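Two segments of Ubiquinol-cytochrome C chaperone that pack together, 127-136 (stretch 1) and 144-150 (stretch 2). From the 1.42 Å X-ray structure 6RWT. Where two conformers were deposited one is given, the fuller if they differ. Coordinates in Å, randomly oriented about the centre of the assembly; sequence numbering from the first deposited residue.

Stretch 1, residues 127-136: LAAALTRNIR
Stretch 2 (144-150) HACYLGA

Residues 127-135 are helical, with phi/psi near -63/-44 through Arg-133, then Asn-134 at -78/-37 and Ile-135 at -106/-42; Arg-136, at -129/60, leaves the helix. In the second stretch His-144 (-98/5) precedes a helix running from Ala-145 through Ala-150 and beyond. The helix axes approach to 8.6 Å with 113° between their N-to-C directions, so the contact is a steep crossing with a short footprint. The nearest CA atoms are those of Ala-128 and Ala-145, 5.2 Å apart.

Small residues lie at the centre of the contact. Ala-128 CB sits 4.2 Å from Ala-145 CB, and also 4.2 Å from Cys-146 SG (chi1 m), although the CA-to-CB bond of Cys-146 points away. Two leucines lie against the backbone of Gly-149: Leu-127 (t, p) places CD2 3.6 Å from Gly-149 O, and Leu-131 (m, t) places CD1 3.7 Å from Gly-149 N. There is room for an ideal CB there, so the contact does not demonstrate a need for glycine.

Farther along, Leu-148 (t, p) receives two partners on CD2: Leu-131 CD2 at 4.0 Å and Ile-135 CD1 (m, t) at 3.9 Å. No hydrogen bond crosses the interface. Thr-132 (m) instead donates from OG1 to Ala-128 O within its own helix, at 2.8 Å, while OG1 packs 3.4 Å from Ala-145 CB. The contact is apolar packing of side chains and methyl-to-backbone approaches, and the Thr-132 hydroxyl finds its acceptor in its own helix.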

# COMPACT_ATOMS: atom_id res chain seq x y z
N LEU A 127 14.31 -7.04 -4.36
CA LEU A 127 12.86 -6.76 -4.41
C LEU A 127 12.07 -8.01 -4.82
O LEU A 127 11.08 -8.34 -4.16
CB LEU A 127 12.54 -5.57 -5.34
CG LEU A 127 11.07 -5.14 -5.47
CD1 LEU A 127 10.47 -4.78 -4.12
CD2 LEU A 127 10.95 -3.96 -6.43
N ALA A 128 12.53 -8.71 -5.86
CA ALA A 128 11.87 -9.96 -6.29
C ALA A 128 11.91 -11.05 -5.21
O ALA A 128 10.93 -11.78 -5.03
CB ALA A 128 12.49 -10.47 -7.58
N ALA A 129 13.04 -11.15 -4.50
CA ALA A 129 13.18 -12.09 -3.38
C ALA A 129 12.20 -11.78 -2.24
O ALA A 129 11.57 -12.70 -1.70
CB ALA A 129 14.62 -12.12 -2.87
N ALA A 130 12.07 -10.50 -1.88
CA ALA A 130 11.12 -10.05 -0.85
C ALA A 130 9.65 -10.31 -1.26
O ALA A 130 8.85 -10.80 -0.46
CB ALA A 130 11.32 -8.57 -0.54
N LEU A 131 9.32 -10.00 -2.51
CA LEU A 131 7.98 -10.29 -3.03
C LEU A 131 7.66 -11.80 -3.01
O LEU A 131 6.54 -12.18 -2.64
CB LEU A 131 7.82 -9.73 -4.45
CG LEU A 131 7.78 -8.20 -4.58
CD1 LEU A 131 7.97 -7.76 -6.02
CD2 LEU A 131 6.46 -7.63 -4.05
N THR A 132 8.63 -12.64 -3.39
CA THR A 132 8.46 -14.10 -3.37
C THR A 132 8.24 -14.60 -1.94
O THR A 132 7.31 -15.36 -1.69
CB THR A 132 9.67 -14.83 -4.03
OG1 THR A 132 9.87 -14.36 -5.36
CG2 THR A 132 9.45 -16.35 -4.08
N ARG A 133 9.10 -14.14 -1.03
CA ARG A 133 9.02 -14.48 0.41
C ARG A 133 7.64 -14.15 0.98
O ARG A 133 7.03 -14.97 1.67
CB ARG A 133 10.10 -13.70 1.18
CG ARG A 133 10.38 -14.19 2.59
CD ARG A 133 11.79 -13.81 3.05
NE ARG A 133 11.97 -12.35 3.14
CZ ARG A 133 12.85 -11.60 2.45
NH1 ARG A 133 13.70 -12.11 1.56
NH2 ARG A 133 12.87 -10.28 2.66
N ASN A 134 7.15 -12.95 0.69
CA ASN A 134 5.88 -12.46 1.25
C ASN A 134 4.63 -13.05 0.57
O ASN A 134 3.64 -13.32 1.26
CB ASN A 134 5.81 -10.92 1.21
CG ASN A 134 6.72 -10.25 2.25
OD1 ASN A 134 7.30 -10.90 3.12
ND2 ASN A 134 6.84 -8.93 2.13
N ILE A 135 4.68 -13.24 -0.75
CA ILE A 135 3.47 -13.55 -1.55
C ILE A 135 3.38 -15.01 -2.02
O ILE A 135 2.30 -15.59 -1.98
CB ILE A 135 3.34 -12.59 -2.76
CG1 ILE A 135 3.37 -11.14 -2.27
CG2 ILE A 135 2.05 -12.87 -3.53
CD1 ILE A 135 3.55 -10.09 -3.36
N ARG A 136 4.49 -15.60 -2.48
CA ARG A 136 4.53 -17.01 -2.94
C ARG A 136 5.66 -17.80 -2.27
O ARG A 136 6.53 -18.36 -2.96
CB ARG A 136 4.63 -17.09 -4.47
CG ARG A 136 3.41 -16.57 -5.24
CD ARG A 136 2.12 -17.33 -4.92
NE ARG A 136 2.25 -18.79 -5.08
CZ ARG A 136 2.05 -19.47 -6.21
NH1 ARG A 136 1.68 -18.84 -7.33
NH2 ARG A 136 2.21 -20.78 -6.22
N HIS A 144 6.91 -15.01 -12.16
CA HIS A 144 6.41 -13.64 -12.35
C HIS A 144 6.86 -12.61 -11.29
O HIS A 144 6.43 -11.46 -11.34
CB HIS A 144 4.88 -13.66 -12.49
CG HIS A 144 4.41 -14.39 -13.71
ND1 HIS A 144 4.06 -15.73 -13.69
CD2 HIS A 144 4.25 -13.98 -14.99
CE1 HIS A 144 3.70 -16.10 -14.91
NE2 HIS A 144 3.81 -15.06 -15.71
N ALA A 145 7.72 -13.01 -10.35
CA ALA A 145 8.25 -12.09 -9.33
C ALA A 145 8.99 -10.88 -9.91
O ALA A 145 8.82 -9.76 -9.42
CB ALA A 145 9.15 -12.82 -8.33
N CYS A 146 9.80 -11.10 -10.94
CA CYS A 146 10.52 -10.00 -11.61
C CYS A 146 9.59 -9.05 -12.38
O CYS A 146 9.89 -7.86 -12.52
CB CYS A 146 11.61 -10.56 -12.52
SG CYS A 146 12.96 -11.36 -11.62
N TYR A 147 8.48 -9.57 -12.89
CA TYR A 147 7.41 -8.76 -13.52
C TYR A 147 6.74 -7.83 -12.50
O TYR A 147 6.55 -6.63 -12.76
CB TYR A 147 6.32 -9.67 -14.12
CG TYR A 147 6.29 -9.80 -15.62
CD1 TYR A 147 5.66 -8.83 -16.40
CD2 TYR A 147 6.82 -10.92 -16.26
CE1 TYR A 147 5.59 -8.95 -17.78
CE2 TYR A 147 6.75 -11.05 -17.64
CZ TYR A 147 6.14 -10.06 -18.40
OH TYR A 147 6.07 -10.17 -19.77
N LEU A 148 6.35 -8.39 -11.36
CA LEU A 148 5.73 -7.60 -10.30
C LEU A 148 6.73 -6.56 -9.76
O LEU A 148 6.36 -5.41 -9.51
CB LEU A 148 5.22 -8.50 -9.17
CG LEU A 148 4.47 -7.81 -8.01
CD1 LEU A 148 3.30 -6.96 -8.50
CD2 LEU A 148 3.99 -8.82 -6.98
N GLY A 149 7.99 -6.96 -9.60
CA GLY A 149 9.04 -6.04 -9.18
C GLY A 149 9.24 -4.86 -10.13
O GLY A 149 9.40 -3.72 -9.67
N ALA A 150 9.22 -5.12 -11.43
CA ALA A 150 9.28 -4.04 -12.43
C ALA A 150 8.12 -3.05 -12.26
O ALA A 150 8.33 -1.83 -12.30
CB ALA A 150 9.30 -4.60 -13.84